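Putative DNA protection protein (Streptomyces coelicolor, PDB 4CYB) probably oxidises and stores iron as a twelve-subunit Dps-type ferritin-like assembly that is thought to protect DNA. Local coordinates at residues Gln4-Leu16 and Gln80-His92. Sequence-based numbering, arbitrary orientation.
Sequences QEFGTVKQFPVAL and QTLGGVAVGDPRH
Phe6 packs on Val85, and Gly83 lies against Lys10 and Phe12, where the N-terminal tail of a Dps subunit (residues 4-16) runs along the loop leaving helix 54-81 of the ferritin-like bundle. The ring of Phe6, with CG opposite the main-chain nitrogen (chi1 -177°), is sandwiched between a water and His92. The imidazole stands edge-to-face against it, planes at 72°, with His92 CE1 over the ring centre and 3.5 Å from Phe6 CZ; the water sits over the opposite face and bridges Gly7 N to Val85 O. Helix 18-48 closes in through Asn29, which touches Phe6, donates a hydrogen bond from ND2 to Val85 O and accepts one from Val87 N through OD1.

Val85 is directed toward the tail, and its two methyls meet different partners: CG1 packs on Phe6 CD2 at 4.0 Å, while CG2 lies against the carboxamide of Gln4, 3.6 Å from Gln4 CD. That amide is held at both ends, since Gln4 OE1 accepts from Arg50 of a second subunit, where the tail strand also joins an antiparallel sheet.

Gly83 closes helix 54-81 in a Schellman motif, its positive phi ending the helical path. Phe12 lays one ring face over Gly83 CA and sets its edge at Thr81 O. The carbonyl of Gly83 is gripped twice, by Lys10 N at 2.9 Å and by Gln4 NE2, also at 2.9 Å, whose N-H points almost straight at Gly83 O (164°) within the amide plane.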
ATOM      1  N   GLN J   4       5.888  10.834 -41.363  1.00 29.13           N
ATOM      2  CA  GLN J   4       7.083   9.992 -41.441  1.00 29.85           C
ATOM      3  C   GLN J   4       6.643   8.645 -41.958  1.00 31.31           C
ATOM      4  O   GLN J   4       5.687   8.082 -41.423  1.00 28.07           O
ATOM      5  CB  GLN J   4       7.776   9.858 -40.058  1.00 26.46           C
ATOM      6  CG  GLN J   4       9.015   8.914 -40.108  1.00 25.44           C
ATOM      7  CD  GLN J   4       9.769   8.834 -38.800  1.00 28.36           C
ATOM      8  OE1 GLN J   4       9.409   9.470 -37.816  1.00 32.82           O
ATOM      9  NE2 GLN J   4      10.812   8.039 -38.771  1.00 26.25           N
ATOM     10  N   GLU J   5       7.325   8.115 -42.979  1.00 28.46           N
ATOM     11  CA  GLU J   5       6.990   6.824 -43.545  1.00 31.37           C
ATOM     12  C   GLU J   5       7.465   5.726 -42.656  1.00 27.79           C
ATOM     13  O   GLU J   5       8.546   5.838 -42.049  1.00 26.93           O
ATOM     14  CB  GLU J   5       7.663   6.610 -44.948  1.00 34.03           C
ATOM     15  CG  GLU J   5       7.187   7.606 -46.025  1.00 40.67           C
ATOM     16  CD  GLU J   5       5.770   7.355 -46.550  1.00 55.89           C
ATOM     17  OE1 GLU J   5       5.338   6.172 -46.648  1.00 59.76           O
ATOM     18  OE2 GLU J   5       5.076   8.352 -46.891  1.00 63.37           O
ATOM     19  N   PHE J   6       6.680   4.648 -42.609  1.00 27.13           N
ATOM     20  CA  PHE J   6       7.142   3.442 -41.964  1.00 26.78           C
ATOM     21  C   PHE J   6       8.454   2.960 -42.637  1.00 27.42           C
ATOM     22  O   PHE J   6       8.626   3.148 -43.860  1.00 28.31           O
ATOM     23  CB  PHE J   6       6.051   2.340 -41.962  1.00 27.64           C
ATOM     24  CG  PHE J   6       6.477   1.103 -41.226  1.00 27.09           C
ATOM     25  CD1 PHE J   6       7.240   0.105 -41.879  1.00 28.09           C
ATOM     26  CD2 PHE J   6       6.174   0.942 -39.857  1.00 25.72           C
ATOM     27  CE1 PHE J   6       7.677  -0.998 -41.175  1.00 27.25           C
ATOM     28  CE2 PHE J   6       6.617  -0.152 -39.156  1.00 27.51           C
ATOM     29  CZ  PHE J   6       7.352  -1.150 -39.811  1.00 27.51           C
ATOM     30  N   GLY J   7       9.351   2.373 -41.861  1.00 25.79           N
ATOM     31  CA  GLY J   7      10.645   1.869 -42.360  1.00 27.57           C
ATOM     32  C   GLY J   7      11.711   2.926 -42.625  1.00 34.51           C
ATOM     33  O   GLY J   7      12.719   2.618 -43.263  1.00 32.59           O
ATOM     34  N   THR J   8      11.507   4.155 -42.129  1.00 30.62           N
ATOM     35  CA  THR J   8      12.551   5.194 -42.114  1.00 30.11           C
ATOM     36  C   THR J   8      12.957   5.566 -40.683  1.00 33.59           C
ATOM     37  O   THR J   8      12.221   5.262 -39.735  1.00 28.26           O
ATOM     38  CB  THR J   8      12.072   6.499 -42.790  1.00 31.12           C
ATOM     39  OG1 THR J   8      11.016   7.095 -42.029  1.00 30.89           O
ATOM     40  CG2 THR J   8      11.593   6.246 -44.235  1.00 32.03           C
ATOM     41  N   VAL J   9      14.088   6.259 -40.530  1.00 29.65           N
ATOM     42  CA  VAL J   9      14.447   6.871 -39.239  1.00 29.19           C
ATOM     43  C   VAL J   9      14.625   8.380 -39.451  1.00 33.17           C
ATOM     44  O   VAL J   9      15.012   8.847 -40.581  1.00 31.95           O
ATOM     45  CB  VAL J   9      15.708   6.237 -38.598  1.00 29.24           C
ATOM     46  CG1 VAL J   9      15.486   4.784 -38.215  1.00 27.46           C
ATOM     47  CG2 VAL J   9      16.949   6.397 -39.511  1.00 32.68           C
ATOM     48  N   LYS J  10      14.328   9.171 -38.429  1.00 30.40           N
ATOM     49  CA  LYS J  10      14.586  10.583 -38.571  1.00 37.65           C
ATOM     50  C   LYS J  10      15.960  10.924 -38.073  1.00 39.96           C
ATOM     51  O   LYS J  10      16.622  10.101 -37.456  1.00 38.96           O
ATOM     52  CB  LYS J  10      13.477  11.502 -38.012  1.00 45.28           C
ATOM     53  CG  LYS J  10      12.961  11.209 -36.615  1.00 43.77           C
ATOM     54  CD  LYS J  10      11.804  12.163 -36.295  1.00 46.96           C
ATOM     55  CE  LYS J  10      11.272  11.920 -34.881  1.00 55.00           C
ATOM     56  NZ  LYS J  10      10.529  13.103 -34.321  1.00 51.92           N
ATOM     57  N   GLN J  11      16.415  12.132 -38.376  1.00 44.80           N
ATOM     58  CA  GLN J  11      17.624  12.620 -37.748  1.00 43.70           C
ATOM     59  C   GLN J  11      17.270  12.675 -36.253  1.00 47.49           C
ATOM     60  O   GLN J  11      16.257  13.300 -35.873  1.00 49.00           O
ATOM     61  CB  GLN J  11      18.035  14.003 -38.280  1.00 45.86           C
ATOM     62  CG  GLN J  11      19.305  14.473 -37.596  1.00 49.97           C
ATOM     63  CD  GLN J  11      20.368  13.369 -37.654  1.00 59.33           C
ATOM     64  OE1 GLN J  11      20.859  13.027 -38.741  1.00 69.84           O
ATOM     65  NE2 GLN J  11      20.685  12.766 -36.505  1.00 50.01           N
ATOM     66  N   PHE J  12      18.051  11.992 -35.426  1.00 39.58           N
ATOM     67  CA  PHE J  12      17.750  11.940 -33.980  1.00 52.38           C
ATOM     68  C   PHE J  12      19.028  12.031 -33.136  1.00 51.55           C
ATOM     69  O   PHE J  12      20.063  11.419 -33.488  1.00 45.53           O
ATOM     70  CB  PHE J  12      16.906  10.684 -33.643  1.00 48.75           C
ATOM     71  CG  PHE J  12      15.704  10.956 -32.739  1.00 53.29           C
ATOM     72  CD1 PHE J  12      14.826  12.016 -32.994  1.00 55.71           C
ATOM     73  CD2 PHE J  12      15.416  10.108 -31.659  1.00 55.75           C
ATOM     74  CE1 PHE J  12      13.709  12.245 -32.180  1.00 55.17           C
ATOM     75  CE2 PHE J  12      14.299  10.334 -30.831  1.00 53.13           C
ATOM     76  CZ  PHE J  12      13.444  11.404 -31.102  1.00 56.77           C
ATOM     77  N   PRO J  13      18.979  12.830 -32.035  1.00 61.10           N
ATOM     78  CA  PRO J  13      20.191  13.102 -31.232  1.00 58.50           C
ATOM     79  C   PRO J  13      20.496  11.997 -30.180  1.00 58.51           C
ATOM     80  O   PRO J  13      20.552  12.283 -28.965  1.00 60.05           O
ATOM     81  CB  PRO J  13      19.862  14.459 -30.560  1.00 57.09           C
ATOM     82  CG  PRO J  13      18.364  14.459 -30.419  1.00 61.67           C
ATOM     83  CD  PRO J  13      17.795  13.548 -31.493  1.00 59.63           C
ATOM     84  N   VAL J  14      20.684  10.751 -30.637  1.00 43.61           N
ATOM     85  CA  VAL J  14      20.979   9.648 -29.712  1.00 38.39           C
ATOM     86  C   VAL J  14      22.359   8.972 -29.951  1.00 36.83           C
ATOM     87  O   VAL J  14      22.537   7.799 -29.583  1.00 36.02           O
ATOM     88  CB  VAL J  14      19.823   8.614 -29.656  1.00 42.89           C
ATOM     89  CG1 VAL J  14      18.561   9.258 -29.041  1.00 40.54           C
ATOM     90  CG2 VAL J  14      19.525   8.042 -31.055  1.00 36.26           C
ATOM     91  N   ALA J  15      23.324   9.706 -30.543  1.00 34.69           N
ATOM     92  CA  ALA J  15      24.731   9.228 -30.666  1.00 31.00           C
ATOM     93  C   ALA J  15      24.882   7.895 -31.388  1.00 31.99           C
ATOM     94  O   ALA J  15      25.766   7.095 -31.062  1.00 39.70           O
ATOM     95  CB  ALA J  15      25.393   9.126 -29.298  1.00 32.49           C
ATOM     96  N   LEU J  16      23.965   7.591 -32.281  1.00 28.88           N
ATOM     97  CA  LEU J  16      24.056   6.343 -33.083  1.00 28.98           C
ATOM     98  C   LEU J  16      23.879   6.751 -34.543  1.00 25.89           C
ATOM     99  O   LEU J  16      23.024   7.606 -34.860  1.00 25.51           O
ATOM    100  CB  LEU J  16      22.908   5.379 -32.683  1.00 28.69           C
ATOM    101  CG  LEU J  16      22.990   4.694 -31.304  1.00 30.41           C
ATOM    102  CD1 LEU J  16      21.757   3.848 -31.053  1.00 27.34           C
ATOM    103  CD2 LEU J  16      24.233   3.805 -31.265  1.00 26.11           C
ATOM    104  N   GLN J  80      10.913   3.949 -31.299  1.00 19.00           N
ATOM    105  CA  GLN J  80      10.719   5.398 -31.366  1.00 19.53           C
ATOM    106  C   GLN J  80      11.962   6.194 -30.895  1.00 20.23           C
ATOM    107  O   GLN J  80      12.310   7.235 -31.473  1.00 19.04           O
ATOM    108  CB  GLN J  80       9.477   5.806 -30.512  1.00 19.06           C
ATOM    109  CG  GLN J  80       8.201   5.101 -30.984  1.00 21.11           C
ATOM    110  CD  GLN J  80       7.906   5.369 -32.454  1.00 24.04           C
ATOM    111  OE1 GLN J  80       7.681   4.440 -33.184  1.00 25.56           O
ATOM    112  NE2 GLN J  80       7.981   6.620 -32.893  1.00 22.95           N
ATOM    113  N   THR J  81      12.611   5.689 -29.843  1.00 19.84           N
ATOM    114  CA  THR J  81      13.799   6.295 -29.303  1.00 20.65           C
ATOM    115  C   THR J  81      14.919   6.345 -30.376  1.00 23.67           C
ATOM    116  O   THR J  81      15.752   7.269 -30.364  1.00 21.37           O
ATOM    117  CB  THR J  81      14.298   5.469 -28.095  1.00 23.14           C
ATOM    118  OG1 THR J  81      13.319   5.574 -27.020  1.00 23.83           O
ATOM    119  CG2 THR J  81      15.687   5.996 -27.614  1.00 22.08           C
ATOM    120  N   LEU J  82      14.933   5.369 -31.271  1.00 22.70           N
ATOM    121  CA  LEU J  82      15.956   5.355 -32.357  1.00 22.06           C
ATOM    122  C   LEU J  82      15.519   6.204 -33.548  1.00 25.38           C
ATOM    123  O   LEU J  82      16.238   6.250 -34.562  1.00 24.36           O
ATOM    124  CB  LEU J  82      16.194   3.890 -32.793  1.00 20.29           C
ATOM    125  CG  LEU J  82      16.774   3.019 -31.673  1.00 25.59           C
ATOM    126  CD1 LEU J  82      16.679   1.555 -32.068  1.00 26.44           C
ATOM    127  CD2 LEU J  82      18.231   3.328 -31.362  1.00 26.42           C
ATOM    128  N   GLY J  83      14.362   6.871 -33.453  1.00 22.97           N
ATOM    129  CA  GLY J  83      13.897   7.760 -34.549  1.00 23.99           C
ATOM    130  C   GLY J  83      13.053   7.019 -35.568  1.00 24.95           C
ATOM    131  O   GLY J  83      12.754   7.546 -36.611  1.00 23.72           O
ATOM    132  N   GLY J  84      12.740   5.754 -35.292  1.00 22.26           N
ATOM    133  CA  GLY J  84      11.990   4.899 -36.243  1.00 23.03           C
ATOM    134  C   GLY J  84      10.476   4.940 -36.007  1.00 24.04           C
ATOM    135  O   GLY J  84       9.951   5.833 -35.278  1.00 24.56           O
ATOM    136  N   VAL J  85       9.792   4.028 -36.674  1.00 21.66           N
ATOM    137  CA  VAL J  85       8.334   3.880 -36.577  1.00 25.10           C
ATOM    138  C   VAL J  85       7.978   2.476 -36.139  1.00 24.54           C
ATOM    139  O   VAL J  85       8.223   1.467 -36.881  1.00 23.82           O
ATOM    140  CB  VAL J  85       7.626   4.271 -37.916  1.00 27.04           C
ATOM    141  CG1 VAL J  85       6.073   4.292 -37.738  1.00 25.82           C
ATOM    142  CG2 VAL J  85       8.156   5.644 -38.375  1.00 25.21           C
ATOM    143  N   ALA J  86       7.401   2.373 -34.927  1.00 21.69           N
ATOM    144  CA  ALA J  86       6.988   1.040 -34.403  1.00 22.15           C
ATOM    145  C   ALA J  86       5.779   0.508 -35.187  1.00 23.10           C
ATOM    146  O   ALA J  86       4.855   1.282 -35.565  1.00 25.69           O
ATOM    147  CB  ALA J  86       6.644   1.152 -32.906  1.00 21.34           C
ATOM    148  N   VAL J  87       5.747  -0.802 -35.423  1.00 21.54           N
ATOM    149  CA  VAL J  87       4.584  -1.380 -36.110  1.00 23.84           C
ATOM    150  C   VAL J  87       3.279  -1.166 -35.304  1.00 24.55           C
ATOM    151  O   VAL J  87       3.259  -1.375 -34.076  1.00 24.81           O
ATOM    152  CB  VAL J  87       4.798  -2.860 -36.439  1.00 25.89           C
ATOM    153  CG1 VAL J  87       5.044  -3.696 -35.198  1.00 25.28           C
ATOM    154  CG2 VAL J  87       3.605  -3.392 -37.234  1.00 24.31           C
ATOM    155  N   GLY J  88       2.241  -0.678 -35.973  1.00 23.17           N
ATOM    156  CA  GLY J  88       1.019  -0.207 -35.250  1.00 23.04           C
ATOM    157  C   GLY J  88      -0.165  -1.150 -35.359  1.00 22.42           C
ATOM    158  O   GLY J  88      -0.379  -1.986 -34.513  1.00 23.74           O
ATOM    159  N   ASP J  89      -0.989  -0.974 -36.382  1.00 21.79           N
ATOM    160  CA  ASP J  89      -2.209  -1.754 -36.557  1.00 23.13           C
ATOM    161  C   ASP J  89      -1.901  -3.244 -36.750  1.00 23.20           C
ATOM    162  O   ASP J  89      -0.899  -3.581 -37.426  1.00 22.79           O
ATOM    163  CB  ASP J  89      -2.985  -1.195 -37.755  1.00 24.08           C
ATOM    164  CG  ASP J  89      -4.361  -1.808 -37.920  1.00 24.62           C
ATOM    165  OD1 ASP J  89      -4.439  -2.896 -38.528  1.00 25.53           O
ATOM    166  OD2 ASP J  89      -5.379  -1.209 -37.467  1.00 24.63           O
ATOM    167  N   PRO J  90      -2.723  -4.128 -36.133  1.00 22.43           N
ATOM    168  CA  PRO J  90      -2.451  -5.572 -36.293  1.00 24.98           C
ATOM    169  C   PRO J  90      -2.445  -6.083 -37.767  1.00 25.02           C
ATOM    170  O   PRO J  90      -1.858  -7.150 -38.059  1.00 23.69           O
ATOM    171  CB  PRO J  90      -3.600  -6.251 -35.530  1.00 25.93           C
ATOM    172  CG  PRO J  90      -4.684  -5.224 -35.456  1.00 25.87           C
ATOM    173  CD  PRO J  90      -3.997  -3.875 -35.401  1.00 24.42           C
ATOM    174  N   ARG J  91      -3.063  -5.336 -38.677  1.00 23.11           N
ATOM    175  CA  ARG J  91      -3.036  -5.757 -40.084  1.00 22.72           C
ATOM    176  C   ARG J  91      -1.664  -5.558 -40.681  1.00 25.83           C
ATOM    177  O   ARG J  91      -1.287  -6.281 -41.626  1.00 24.50           O
ATOM    178  CB  ARG J  91      -4.130  -5.025 -40.882  1.00 23.65           C
ATOM    179  CG  ARG J  91      -5.518  -5.642 -40.537  1.00 23.75           C
ATOM    180  CD  ARG J  91      -6.705  -4.726 -40.916  1.00 27.73           C
ATOM    181  NE  ARG J  91      -6.785  -3.605 -39.969  1.00 24.83           N
ATOM    182  CZ  ARG J  91      -7.884  -2.882 -39.710  1.00 27.38           C
ATOM    183  NH1 ARG J  91      -8.998  -3.125 -40.356  1.00 25.86           N
ATOM    184  NH2 ARG J  91      -7.831  -1.868 -38.844  1.00 25.02           N
ATOM    185  N   HIS J  92      -0.909  -4.594 -40.142  1.00 23.95           N
ATOM    186  CA  HIS J  92       0.509  -4.484 -40.494  1.00 22.52           C
ATOM    187  C   HIS J  92       1.349  -5.553 -39.836  1.00 23.73           C
ATOM    188  O   HIS J  92       2.215  -6.169 -40.474  1.00 25.27           O
ATOM    189  CB  HIS J  92       1.010  -3.063 -40.215  1.00 21.52           C
ATOM    190  CG  HIS J  92       2.325  -2.730 -40.889  1.00 24.35           C
ATOM    191  ND1 HIS J  92       3.083  -1.673 -40.524  1.00 24.54           N
ATOM    192  CD2 HIS J  92       3.024  -3.388 -41.910  1.00 23.50           C
ATOM    193  CE1 HIS J  92       4.178  -1.621 -41.300  1.00 25.81           C
ATOM    194  NE2 HIS J  92       4.151  -2.678 -42.142  1.00 22.74           N
TER
HETATM  195  O   HOH W   1       9.669   1.349 -39.261  1.00 30.78           O
HETATM  196  O   HOH W   2      11.995   2.579 -38.696  1.00 31.45           O